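PDB 5IPF: hypoxanthine-guanine phosphoribosyltransferase (HGPRT) from Schistosoma mansoni, which catalyses the transfer of a phosphoribosyl group to hypoxanthine or guanine, giving IMP or GMP in purine salvage. Local coordinates for residues I59-I64 with V214-D219; R109-R114 with L118-E123; V157-I162 with K166-L171; T88-L93 with S148-K153. One frame throughout, in Å; residues are numbered along the deposited sequence.

In the fold
From the N terminus, residues 59-64 open contact 1, which closes only at 214-219 and so encloses the other three. Within that loop, strand 87-92 supplies 88-93 of contact 4, which closes at 148-153. Contact 2 (109-114 with 118-123) is nested inside it, joining helix 97-112 to the following strand. Contact 3 (157-162 with 166-171) comes afterwards, in series, and none cross. Contacts 2, 3 and 4 reach one parallel sheet, with strand 87-92 between strands 120-125 and 154-159. Contact 1 ties the start of helix 61-81 to the loop carrying Asp219 and meets contact 3 where Leu218 packs on Asp160.

Contact 1: I59-I64 with V214-D219; sequences IPNGMI and VGYALD
Asn61 and Tyr216 mark the closest backbone approach, their CA atoms 7.6 Å apart, where the first turn of a helix faces a type I' turn running from Gly215 to Leu218. The helical end is defined by Pro60 at the N-cap position and by a bond from Ile64 N to Pro60 O of 3.1 Å; the ends of the turn are paired by Gly215 N to Leu218 O (3.0 Å), with a weak return bond from Leu218 N to Gly215 O. No hydrogen bond spans the two segments, so side chains carry the contact, and the Tyr216 ring is its centre. With CG anti to the backbone N (chi1 -170°), the ring reaches across to the helix. Ile64 covers one face: its CD1 is 4.1 Å from the centroid of the Tyr216 ring and 16° off the ring normal, the geometry of a CH-pi contact. The other branch, Ile64 CG2, reaches Tyr216 CE2 at 4.1 Å, nearer the hydroxyl end. Asn61 approaches obliquely instead, its ND2 equally 3.6 Å from Tyr216 CD1 and CE1, with amide and ring planes 71° apart. That amide nitrogen makes a weak hydrogen bond to His228 O, while Tyr216 OH is hydrogen-bonded to Asp102. The same turn leads on to Asp219, which touches bound IMP. Ile64 and Tyr216 both also pack on Ile230, and Tyr216 leans on Lys98 and Phe99, so the ring touches strand 230-233 and helix 97-112 as well as the start of helix 61-81.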
loop_
_atom_site.group_PDB
_atom_site.type_symbol
_atom_site.label_atom_id
_atom_site.label_comp_id
_atom_site.label_asym_id
_atom_site.label_seq_id
_atom_site.Cartn_x
_atom_site.Cartn_y
_atom_site.Cartn_z
ATOM N N ILE A 59 -3.733 16.902 -6.355
ATOM C CA ILE A 59 -3.703 16.020 -5.191
ATOM C C ILE A 59 -3.032 14.706 -5.574
ATOM O O ILE A 59 -3.582 13.943 -6.383
ATOM C CB ILE A 59 -5.114 15.772 -4.634
ATOM C CG1 ILE A 59 -5.885 17.087 -4.514
ATOM C CG2 ILE A 59 -5.034 15.106 -3.272
ATOM C CD1 ILE A 59 -7.253 16.935 -3.891
ATOM N N PRO A 60 -1.850 14.406 -5.038
ATOM C CA PRO A 60 -1.230 13.104 -5.307
ATOM C C PRO A 60 -2.054 11.965 -4.725
ATOM O O PRO A 60 -2.807 12.137 -3.764
ATOM C CB PRO A 60 0.138 13.211 -4.624
ATOM C CG PRO A 60 0.407 14.679 -4.555
ATOM C CD PRO A 60 -0.933 15.319 -4.336
ATOM N N ASN A 61 -1.888 10.783 -5.325
ATOM C CA ASN A 61 -2.698 9.623 -4.960
ATOM C C ASN A 61 -2.528 9.266 -3.484
ATOM O O ASN A 61 -3.514 9.090 -2.749
ATOM C CB ASN A 61 -2.317 8.450 -5.866
ATOM C CG ASN A 61 -3.086 7.190 -5.549
ATOM O OD1 ASN A 61 -2.708 6.430 -4.659
ATOM N ND2 ASN A 61 -4.165 6.952 -6.286
ATOM N N GLY A 62 -1.278 9.167 -3.026
ATOM C CA GLY A 62 -1.030 8.808 -1.641
ATOM C C GLY A 62 -1.617 9.791 -0.649
ATOM O O GLY A 62 -2.036 9.399 0.443
ATOM N N MET A 63 -1.655 11.076 -1.008
ATOM C CA MET A 63 -2.314 12.056 -0.152
ATOM C C MET A 63 -3.814 11.794 -0.077
ATOM O O MET A 63 -4.429 11.955 0.987
ATOM C CB MET A 63 -2.033 13.467 -0.662
ATOM C CG MET A 63 -2.570 14.562 0.236
ATOM S SD MET A 63 -2.162 16.210 -0.360
ATOM C CE MET A 63 -3.182 17.205 0.725
ATOM N N ILE A 64 -4.418 11.384 -1.197
ATOM C CA ILE A 64 -5.826 10.998 -1.189
ATOM C C ILE A 64 -6.055 9.869 -0.197
ATOM O O ILE A 64 -6.956 9.936 0.647
ATOM C CB ILE A 64 -6.291 10.594 -2.599
ATOM C CG1 ILE A 64 -6.017 11.707 -3.607
ATOM C CG2 ILE A 64 -7.771 10.227 -2.581
ATOM C CD1 ILE A 64 -6.424 11.350 -5.018
ATOM N N VAL A 214 -8.872 16.410 -13.346
ATOM C CA VAL A 214 -8.973 15.089 -13.961
ATOM C C VAL A 214 -8.062 14.128 -13.202
ATOM O O VAL A 214 -7.283 14.533 -12.340
ATOM C CB VAL A 214 -8.596 15.103 -15.459
ATOM C CG1 VAL A 214 -9.556 15.977 -16.253
ATOM C CG2 VAL A 214 -7.157 15.570 -15.648
ATOM N N GLY A 215 -8.168 12.844 -13.538
ATOM C CA GLY A 215 -7.368 11.805 -12.924
ATOM C C GLY A 215 -8.056 11.180 -11.717
ATOM O O GLY A 215 -8.952 11.762 -11.101
ATOM N N TYR A 216 -7.616 9.963 -11.374
ATOM C CA TYR A 216 -8.186 9.190 -10.260
ATOM C C TYR A 216 -9.694 8.978 -10.462
ATOM O O TYR A 216 -10.521 9.372 -9.637
ATOM C CB TYR A 216 -7.870 9.852 -8.910
ATOM C CG TYR A 216 -8.206 9.011 -7.696
ATOM C CD1 TYR A 216 -7.445 7.897 -7.365
ATOM C CD2 TYR A 216 -9.289 9.330 -6.884
ATOM C CE1 TYR A 216 -7.756 7.120 -6.267
ATOM C CE2 TYR A 216 -9.609 8.560 -5.784
ATOM C CZ TYR A 216 -8.838 7.455 -5.480
ATOM O OH TYR A 216 -9.140 6.677 -4.387
ATOM N N ALA A 217 -10.037 8.353 -11.597
ATOM C CA ALA A 217 -11.349 8.133 -12.197
ATOM C C ALA A 217 -12.075 9.431 -12.587
ATOM O O ALA A 217 -13.112 9.347 -13.244
ATOM C CB ALA A 217 -12.295 7.287 -11.321
ATOM N N LEU A 218 -11.565 10.618 -12.262
ATOM C CA LEU A 218 -12.192 11.834 -12.770
ATOM C C LEU A 218 -11.861 11.987 -14.247
ATOM O O LEU A 218 -10.714 11.792 -14.657
ATOM C CB LEU A 218 -11.731 13.067 -11.999
ATOM C CG LEU A 218 -11.850 13.032 -10.478
ATOM C CD1 LEU A 218 -11.657 14.418 -9.880
ATOM C CD2 LEU A 218 -13.184 12.468 -10.086
ATOM N N ASP A 219 -12.857 12.345 -15.048
ATOM C CA ASP A 219 -12.709 12.313 -16.492
ATOM C C ASP A 219 -12.996 13.672 -17.115
ATOM O O ASP A 219 -13.694 14.515 -16.545
ATOM C CB ASP A 219 -13.642 11.265 -17.104
ATOM C CG ASP A 219 -15.103 11.588 -16.878
ATOM O OD1 ASP A 219 -15.620 11.264 -15.787
ATOM O OD2 ASP A 219 -15.735 12.161 -17.791
#

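Contact 2: R109-R114 with L118-E123; sequences RTVRAR and LPMSVE
Met120 meets Val111 through the end of an extended side chain, and its atoms approach the valine one after another. Its CB starts 7.5 Å from Val111 CG2. Because CG stands anti to the carbonyl carbon (chi1 -48°), the next atom gains ground: Met120 CG is 6.1 Å from the same Val111 CG2. Beyond CG the chain stays straight, and Met120 SD comes within 5.0 Å of Val111 CG2, still short of contact. Only the terminal methyl touches, with Met120 CE 3.6 Å from Val111 CG2. The sulfur therefore serves as a link in the reach, and the meeting is one of methyl with methyl. The two side chains run antiparallel where they pass.

These residues belong to a beta-alpha-beta crossover: strand 87-92, helix 97-112 and strand 120-125, the two strands being parallel neighbours in the sheet. The contact sits where the helix ends and the chain returns to the sheet, with Val111 on the last helical turn and Met120 opening the strand. Leu118, just before the strand, also takes part: its CB lies 4.4 Å from Val111 CG2, a looser apolar touch by the same branch. The nearest CA pair across the segments is Val111 with Leu118, at 7.2 Å. No hydrogen bond crosses between the segments. Val111 also packs on Val76 of helix 61-81, and Met120 on Ile87 of strand 87-92. On another part of the same helical turn, Arg112 makes a salt bridge with Glu69 of the fourth subunit.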
loop_
_atom_site.group_PDB
_atom_site.type_symbol
_atom_site.label_atom_id
_atom_site.label_comp_id
_atom_site.label_asym_id
_atom_site.label_seq_id
_atom_site.Cartn_x
_atom_site.Cartn_y
_atom_site.Cartn_z
ATOM N N ARG A 109 -10.496 -1.652 6.956
ATOM C CA ARG A 109 -9.320 -1.660 7.824
ATOM C C ARG A 109 -9.645 -1.095 9.203
ATOM O O ARG A 109 -9.324 -1.710 10.226
ATOM C CB ARG A 109 -8.173 -0.879 7.181
ATOM C CG ARG A 109 -6.990 -0.668 8.120
ATOM C CD ARG A 109 -5.764 -0.138 7.396
ATOM N NE ARG A 109 -5.219 -1.111 6.455
ATOM C CZ ARG A 109 -5.380 -1.048 5.137
ATOM N NH1 ARG A 109 -6.067 -0.048 4.597
ATOM N NH2 ARG A 109 -4.849 -1.980 4.358
ATOM N N THR A 110 -10.281 0.078 9.253
ATOM C CA THR A 110 -10.557 0.699 10.545
ATOM C C THR A 110 -11.607 -0.078 11.333
ATOM O O THR A 110 -11.579 -0.071 12.569
ATOM C CB THR A 110 -10.989 2.157 10.358
ATOM O OG1 THR A 110 -11.175 2.772 11.641
ATOM C CG2 THR A 110 -12.286 2.250 9.574
ATOM N N VAL A 111 -12.530 -0.755 10.647
ATOM C CA VAL A 111 -13.486 -1.606 11.349
ATOM C C VAL A 111 -12.804 -2.882 11.819
ATOM O O VAL A 111 -13.152 -3.438 12.869
ATOM C CB VAL A 111 -14.701 -1.892 10.445
ATOM C CG1 VAL A 111 -15.529 -3.046 10.979
ATOM C CG2 VAL A 111 -15.557 -0.650 10.324
ATOM N N ARG A 112 -11.805 -3.349 11.070
ATOM C CA ARG A 112 -11.073 -4.548 11.458
ATOM C C ARG A 112 -10.224 -4.304 12.700
ATOM O O ARG A 112 -10.078 -5.198 13.541
ATOM C CB ARG A 112 -10.200 -5.009 10.294
ATOM C CG ARG A 112 -10.268 -6.489 9.989
ATOM C CD ARG A 112 -9.750 -6.736 8.587
ATOM N NE ARG A 112 -8.585 -5.904 8.299
ATOM C CZ ARG A 112 -8.353 -5.326 7.124
ATOM N NH1 ARG A 112 -9.212 -5.480 6.125
ATOM N NH2 ARG A 112 -7.267 -4.584 6.950
ATOM N N ALA A 113 -9.662 -3.104 12.835
ATOM C CA ALA A 113 -8.772 -2.790 13.945
ATOM C C ALA A 113 -9.507 -2.370 15.211
ATOM O O ALA A 113 -8.850 -2.045 16.207
ATOM C CB ALA A 113 -7.793 -1.687 13.535
ATOM N N ARG A 114 -10.840 -2.371 15.210
ATOM C CA ARG A 114 -11.600 -1.952 16.378
ATOM C C ARG A 114 -12.531 -3.020 16.928
ATOM O O ARG A 114 -13.239 -2.753 17.906
ATOM C CB ARG A 114 -12.433 -0.705 16.058
ATOM C CG ARG A 114 -11.622 0.546 15.748
ATOM C CD ARG A 114 -12.446 1.805 15.987
ATOM N NE ARG A 114 -12.359 2.747 14.876
ATOM C CZ ARG A 114 -13.153 3.805 14.734
ATOM N NH1 ARG A 114 -14.097 4.053 15.631
ATOM N NH2 ARG A 114 -13.008 4.611 13.691
ATOM N N LEU A 118 -19.874 -3.640 11.734
ATOM C CA LEU A 118 -20.611 -2.639 10.965
ATOM C C LEU A 118 -20.848 -3.212 9.576
ATOM O O LEU A 118 -19.994 -3.091 8.686
ATOM C CB LEU A 118 -19.850 -1.316 10.900
ATOM C CG LEU A 118 -20.677 -0.046 10.692
ATOM C CD1 LEU A 118 -21.598 0.194 11.881
ATOM C CD2 LEU A 118 -19.767 1.151 10.468
ATOM N N PRO A 119 -21.995 -3.854 9.353
ATOM C CA PRO A 119 -22.238 -4.518 8.062
ATOM C C PRO A 119 -22.461 -3.513 6.941
ATOM O O PRO A 119 -23.421 -2.734 6.958
ATOM C CB PRO A 119 -23.486 -5.365 8.325
ATOM C CG PRO A 119 -24.146 -4.728 9.475
ATOM C CD PRO A 119 -23.077 -4.104 10.318
ATOM N N MET A 120 -21.562 -3.551 5.958
ATOM C CA MET A 120 -21.578 -2.663 4.807
ATOM C C MET A 120 -21.874 -3.456 3.542
ATOM O O MET A 120 -21.399 -4.584 3.380
ATOM C CB MET A 120 -20.234 -1.944 4.652
ATOM C CG MET A 120 -19.710 -1.332 5.935
ATOM S SD MET A 120 -17.937 -1.018 5.904
ATOM C CE MET A 120 -17.733 -0.257 7.510
ATOM N N SER A 121 -22.658 -2.862 2.651
ATOM C CA SER A 121 -22.929 -3.403 1.331
ATOM C C SER A 121 -22.395 -2.438 0.281
ATOM O O SER A 121 -21.974 -1.320 0.588
ATOM C CB SER A 121 -24.429 -3.647 1.127
ATOM N N VAL A 122 -22.408 -2.882 -0.973
ATOM C CA VAL A 122 -21.930 -2.076 -2.089
ATOM C C VAL A 122 -22.887 -2.243 -3.258
ATOM O O VAL A 122 -23.217 -3.371 -3.643
ATOM C CB VAL A 122 -20.495 -2.458 -2.506
ATOM C CG1 VAL A 122 -20.128 -1.786 -3.818
ATOM C CG2 VAL A 122 -19.503 -2.068 -1.421
ATOM N N GLU A 123 -23.340 -1.123 -3.815
ATOM C CA GLU A 123 -24.137 -1.120 -5.030
ATOM C C GLU A 123 -23.620 -0.014 -5.937
ATOM O O GLU A 123 -22.792 0.808 -5.537
ATOM C CB GLU A 123 -25.629 -0.938 -4.731
#

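Contact 3: V157-I162 with K166-L171; sequences VVEDII and KTITKL. With IMP (inosinic acid), chain E.
Ile162 and Ile168 supply the apolar part of this contact. Ile162 lies in strand 161-162, beyond the corner at Asp160, and Ile168 in the first turn of helix 166-175. Ile162 CD1 touches two atoms of its partner, 3.7 Å from both Ile168 CG2 and Ile168 CD1, and the side chains run nearly perpendicular. Glu159, at the end of strand 154-159, adds a mixed contact. Its extended chain, leaving CB opposite the backbone N (chi1 -154°), carries OE1 to 3.6 Å from Ile168 CB, while Glu159 OE2 faces the ribose at 3.7 Å from IMP C3'.

The hydrogen bonds go to the nucleotide rather than across the segments. IMP O2' donates to Asp160 OD1 at 2.7 Å, and both carboxylate oxygens lie close to that hydroxyl. On the helix side, Thr167 N bonds IMP O3P at 2.9 Å, nearly straight at 167°. Thr167 OG1 lies close to both O3P and O5' of IMP, and its single proton could go to either. Asp163 N, Thr164 N, Gly165 N and Val213 O also bond the nucleotide. A third kind of contact is apolar packing on the ligand: Ile161 CG2 lies over the face of the base, 3.5 Å from IMP C4.

This is the phosphoribosyl-binding motif of the family, an acidic pair at the ribose followed by a loop and helix start at the phosphate. Backbone N-H groups at a helix N-terminus suit an anionic phosphate; the chemistry implies a division of labour, in which Asp160 binds the ribose hydroxyl and Ile161 packs on the base while loop and helix hold the phosphate.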
loop_
_atom_site.group_PDB
_atom_site.type_symbol
_atom_site.label_atom_id
_atom_site.label_comp_id
_atom_site.label_asym_id
_atom_site.label_seq_id
_atom_site.Cartn_x
_atom_site.Cartn_y
_atom_site.Cartn_z
ATOM N N VAL A 157 -23.939 7.772 -0.122
ATOM C CA VAL A 157 -23.662 8.072 -1.522
ATOM C C VAL A 157 -22.180 8.381 -1.684
ATOM O O VAL A 157 -21.627 9.233 -0.979
ATOM C CB VAL A 157 -24.532 9.239 -2.014
ATOM N N VAL A 158 -21.537 7.683 -2.614
ATOM C CA VAL A 158 -20.119 7.838 -2.915
ATOM C C VAL A 158 -20.031 8.393 -4.332
ATOM O O VAL A 158 -20.202 7.657 -5.317
ATOM C CB VAL A 158 -19.349 6.520 -2.777
ATOM C CG1 VAL A 158 -17.912 6.688 -3.238
ATOM C CG2 VAL A 158 -19.394 6.030 -1.337
ATOM N N GLU A 159 -19.784 9.695 -4.438
ATOM C CA GLU A 159 -19.602 10.376 -5.708
ATOM C C GLU A 159 -18.201 10.973 -5.762
ATOM O O GLU A 159 -17.464 10.990 -4.771
ATOM C CB GLU A 159 -20.662 11.468 -5.915
ATOM C CG GLU A 159 -20.942 11.789 -7.380
ATOM C CD GLU A 159 -21.578 13.151 -7.571
ATOM O OE1 GLU A 159 -22.243 13.633 -6.632
ATOM O OE2 GLU A 159 -21.407 13.743 -8.661
ATOM N N ASP A 160 -17.843 11.482 -6.939
ATOM C CA ASP A 160 -16.475 11.886 -7.230
ATOM C C ASP A 160 -16.197 13.350 -6.889
ATOM O O ASP A 160 -15.187 13.653 -6.246
ATOM C CB ASP A 160 -16.172 11.603 -8.703
ATOM C CG ASP A 160 -17.204 12.204 -9.643
ATOM O OD1 ASP A 160 -18.336 12.480 -9.197
ATOM O OD2 ASP A 160 -16.883 12.395 -10.835
ATOM N N ILE A 161 -17.069 14.267 -7.310
ATOM C CA ILE A 161 -16.833 15.692 -7.095
ATOM C C ILE A 161 -18.163 16.428 -7.193
ATOM O O ILE A 161 -19.039 16.055 -7.977
ATOM C CB ILE A 161 -15.790 16.241 -8.103
ATOM C CG1 ILE A 161 -15.454 17.702 -7.800
ATOM C CG2 ILE A 161 -16.284 16.085 -9.532
ATOM C CD1 ILE A 161 -14.326 18.256 -8.638
ATOM N N ILE A 162 -18.310 17.475 -6.383
ATOM C CA ILE A 162 -19.489 18.335 -6.377
ATOM C C ILE A 162 -19.089 19.697 -6.928
ATOM O O ILE A 162 -18.079 20.273 -6.502
ATOM C CB ILE A 162 -20.082 18.471 -4.963
ATOM C CG1 ILE A 162 -20.475 17.102 -4.407
ATOM C CG2 ILE A 162 -21.284 19.405 -4.971
ATOM C CD1 ILE A 162 -21.599 16.447 -5.159
ATOM N N LYS A 166 -26.550 20.102 -8.779
ATOM C CA LYS A 166 -27.795 19.564 -9.320
ATOM C C LYS A 166 -27.688 18.068 -9.597
ATOM O O LYS A 166 -28.638 17.318 -9.334
ATOM C CB LYS A 166 -28.185 20.313 -10.596
ATOM N N THR A 167 -26.543 17.627 -10.128
ATOM C CA THR A 167 -26.331 16.208 -10.405
ATOM C C THR A 167 -26.577 15.358 -9.167
ATOM O O THR A 167 -27.178 14.280 -9.250
ATOM C CB THR A 167 -24.907 15.982 -10.921
ATOM O OG1 THR A 167 -24.672 16.798 -12.074
ATOM C CG2 THR A 167 -24.695 14.520 -11.288
ATOM N N ILE A 168 -26.122 15.830 -8.007
ATOM C CA ILE A 168 -26.340 15.081 -6.779
ATOM C C ILE A 168 -27.733 15.347 -6.218
ATOM O O ILE A 168 -28.336 14.456 -5.609
ATOM C CB ILE A 168 -25.242 15.411 -5.754
ATOM C CG1 ILE A 168 -25.409 14.564 -4.496
ATOM C CG2 ILE A 168 -25.257 16.891 -5.401
ATOM C CD1 ILE A 168 -24.526 15.008 -3.376
ATOM N N THR A 169 -28.271 16.553 -6.420
ATOM C CA THR A 169 -29.598 16.865 -5.895
ATOM C C THR A 169 -30.657 15.954 -6.500
ATOM O O THR A 169 -31.550 15.471 -5.791
ATOM C CB THR A 169 -29.943 18.331 -6.158
ATOM N N LYS A 170 -30.572 15.703 -7.810
ATOM C CA LYS A 170 -31.507 14.775 -8.441
ATOM C C LYS A 170 -31.412 13.387 -7.812
ATOM O O LYS A 170 -32.432 12.716 -7.607
ATOM C CB LYS A 170 -31.240 14.706 -9.945
ATOM N N LEU A 171 -30.194 12.951 -7.479
ATOM C CA LEU A 171 -30.013 11.631 -6.883
ATOM C C LEU A 171 -30.605 11.568 -5.481
ATOM O O LEU A 171 -31.296 10.603 -5.134
ATOM C CB LEU A 171 -28.529 11.264 -6.855
ATOM C CG LEU A 171 -28.094 10.189 -7.850
ATOM C CD1 LEU A 171 -26.696 9.692 -7.518
ATOM C CD2 LEU A 171 -29.091 9.040 -7.868
HETATM P P IMP E . -22.687 19.118 -10.398
HETATM O O1P IMP E . -22.554 18.996 -8.898
HETATM O O2P IMP E . -22.003 20.272 -11.090
HETATM O O3P IMP E . -24.160 19.202 -10.718
HETATM O "O5'" IMP E . -22.093 17.788 -11.049
HETATM C "C5'" IMP E . -21.177 17.867 -12.137
HETATM C "C4'" IMP E . -20.946 16.532 -12.807
HETATM O "O4'" IMP E . -19.747 16.615 -13.608
HETATM C "C3'" IMP E . -20.736 15.342 -11.887
HETATM O "O3'" IMP E . -21.090 14.142 -12.574
HETATM C "C2'" IMP E . -19.227 15.363 -11.644
HETATM O "O2'" IMP E . -18.661 14.093 -11.399
HETATM C "C1'" IMP E . -18.667 15.988 -12.935
HETATM N N9 IMP E . -17.645 17.010 -12.684
HETATM C C8 IMP E . -17.870 18.237 -12.115
HETATM N N7 IMP E . -16.701 18.907 -12.043
HETATM C C5 IMP E . -15.727 18.129 -12.561
HETATM C C6 IMP E . -14.363 18.335 -12.726
HETATM O O6 IMP E . -13.858 19.414 -12.418
HETATM N N1 IMP E . -13.592 17.343 -13.298
HETATM C C2 IMP E . -14.179 16.160 -13.699
HETATM N N3 IMP E . -15.536 15.964 -13.530
HETATM C C4 IMP E . -16.302 16.932 -12.969
#

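Contact 4: T88-L93 with S148-K153; sequences TLMCVL and SEYKDK
Strand 87-92 lies in the parallel sheet between strands 120-125 and 154-159, and Thr88 and Met90 on one side of it meet Tyr150, from the loop that leads into strand 154-159. Tyr150 begins a type II turn ending at Lys153, and the closest CA pair is Thr88 with Lys153, at 7.4 Å. The tyrosine side chain then extends from the turn across to Met90, which makes the main touch. A chi1 of 167° sets the methionine CG trans to its own N, and a bend at chi3 (-71°) swings the terminal methyl onto the phenol: Met90 CE is 3.3 Å from Tyr150 OH and 3.6 Å from Tyr150 CZ. The ring carbon beside them, Tyr150 CE2, lies 3.8 Å from Met90 CE, so the methyl meets the hydroxyl end of the ring obliquely. Thr88 CG2 instead lies at the ring edge, near its plane, 4.4 Å from Tyr150 CE1. Tyr150 also packs on Glu123 of strand 120-125, while Met90 touches Val155 of strand 154-159, so the phenol lies over the strands at this side of the sheet. Chemically, this near-surface contact consists of methyl groups packed against a phenol, ring and hydroxyl; between these two segments it is van der Waals packing, with no hydrogen bond.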
loop_
_atom_site.group_PDB
_atom_site.type_symbol
_atom_site.label_atom_id
_atom_site.label_comp_id
_atom_site.label_asym_id
_atom_site.label_seq_id
_atom_site.Cartn_x
_atom_site.Cartn_y
_atom_site.Cartn_z
ATOM N N THR A 88 -25.077 0.921 3.376
ATOM C CA THR A 88 -24.945 0.524 1.978
ATOM C C THR A 88 -24.251 1.635 1.199
ATOM O O THR A 88 -24.827 2.708 0.996
ATOM C CB THR A 88 -26.314 0.210 1.372
ATOM O OG1 THR A 88 -26.925 -0.864 2.098
ATOM C CG2 THR A 88 -26.173 -0.192 -0.084
ATOM N N LEU A 89 -23.025 1.373 0.752
ATOM C CA LEU A 89 -22.289 2.328 -0.067
ATOM C C LEU A 89 -22.761 2.224 -1.513
ATOM O O LEU A 89 -22.645 1.161 -2.135
ATOM C CB LEU A 89 -20.784 2.078 0.022
ATOM C CG LEU A 89 -20.021 2.533 1.269
ATOM C CD1 LEU A 89 -20.312 1.634 2.460
ATOM C CD2 LEU A 89 -18.525 2.579 0.983
ATOM N N MET A 90 -23.291 3.322 -2.044
ATOM C CA MET A 90 -23.736 3.393 -3.430
ATOM C C MET A 90 -22.748 4.229 -4.230
ATOM O O MET A 90 -22.618 5.434 -3.994
ATOM C CB MET A 90 -25.139 3.989 -3.532
ATOM C CG MET A 90 -25.526 4.372 -4.949
ATOM S SD MET A 90 -27.212 4.990 -5.076
ATOM C CE MET A 90 -28.139 3.487 -4.793
ATOM N N CYS A 91 -22.071 3.601 -5.183
ATOM C CA CYS A 91 -21.058 4.275 -5.983
ATOM C C CYS A 91 -21.689 4.830 -7.255
ATOM O O CYS A 91 -22.345 4.094 -8.004
ATOM C CB CYS A 91 -19.921 3.313 -6.325
ATOM S SG CYS A 91 -18.593 4.032 -7.314
ATOM N N VAL A 92 -21.500 6.127 -7.491
ATOM C CA VAL A 92 -21.861 6.723 -8.774
ATOM C C VAL A 92 -20.776 6.345 -9.773
ATOM O O VAL A 92 -19.622 6.763 -9.637
ATOM C CB VAL A 92 -22.018 8.246 -8.661
ATOM C CG1 VAL A 92 -22.672 8.813 -9.913
ATOM C CG2 VAL A 92 -22.824 8.601 -7.423
ATOM N N LEU A 93 -21.142 5.548 -10.773
ATOM C CA LEU A 93 -20.146 4.785 -11.508
ATOM C C LEU A 93 -19.386 5.659 -12.506
ATOM O O LEU A 93 -19.727 6.820 -12.758
ATOM C CB LEU A 93 -20.792 3.588 -12.207
ATOM C CG LEU A 93 -20.416 2.248 -11.563
ATOM C CD1 LEU A 93 -20.859 1.071 -12.422
ATOM C CD2 LEU A 93 -18.917 2.200 -11.310
ATOM N N SER A 148 -37.046 -3.181 -5.472
ATOM C CA SER A 148 -36.970 -1.888 -4.786
ATOM C C SER A 148 -37.003 -2.040 -3.261
ATOM O O SER A 148 -37.832 -1.430 -2.583
ATOM C CB SER A 148 -38.123 -0.985 -5.233
ATOM O OG SER A 148 -38.113 -0.781 -6.636
ATOM N N GLU A 149 -36.097 -2.858 -2.732
ATOM C CA GLU A 149 -35.959 -3.095 -1.304
ATOM C C GLU A 149 -34.951 -2.165 -0.640
ATOM O O GLU A 149 -34.524 -2.443 0.486
ATOM C CB GLU A 149 -35.561 -4.552 -1.052
ATOM N N TYR A 150 -34.560 -1.073 -1.305
ATOM C CA TYR A 150 -33.691 -0.069 -0.696
ATOM C C TYR A 150 -34.307 0.577 0.539
ATOM O O TYR A 150 -33.600 1.293 1.258
ATOM C CB TYR A 150 -33.356 1.029 -1.710
ATOM C CG TYR A 150 -32.084 0.808 -2.498
ATOM C CD1 TYR A 150 -30.920 0.367 -1.878
ATOM C CD2 TYR A 150 -32.045 1.055 -3.863
ATOM C CE1 TYR A 150 -29.757 0.170 -2.602
ATOM C CE2 TYR A 150 -30.891 0.856 -4.594
ATOM C CZ TYR A 150 -29.749 0.416 -3.959
ATOM O OH TYR A 150 -28.599 0.222 -4.686
ATOM N N LYS A 151 -35.591 0.345 0.794
ATOM C CA LYS A 151 -36.291 0.988 1.894
ATOM C C LYS A 151 -35.727 0.558 3.245
ATOM O O LYS A 151 -35.175 -0.536 3.397
ATOM C CB LYS A 151 -37.784 0.662 1.829
ATOM N N ASP A 152 -35.869 1.449 4.230
ATOM C CA ASP A 152 -35.481 1.267 5.628
ATOM C C ASP A 152 -33.983 1.062 5.826
ATOM O O ASP A 152 -33.554 0.740 6.943
ATOM C CB ASP A 152 -36.236 0.104 6.282
ATOM N N LYS A 153 -33.171 1.250 4.794
ATOM C CA LYS A 153 -31.732 1.060 4.892
ATOM C C LYS A 153 -31.019 2.406 4.932
ATOM O O LYS A 153 -31.555 3.435 4.517
ATOM C CB LYS A 153 -31.215 0.223 3.719
#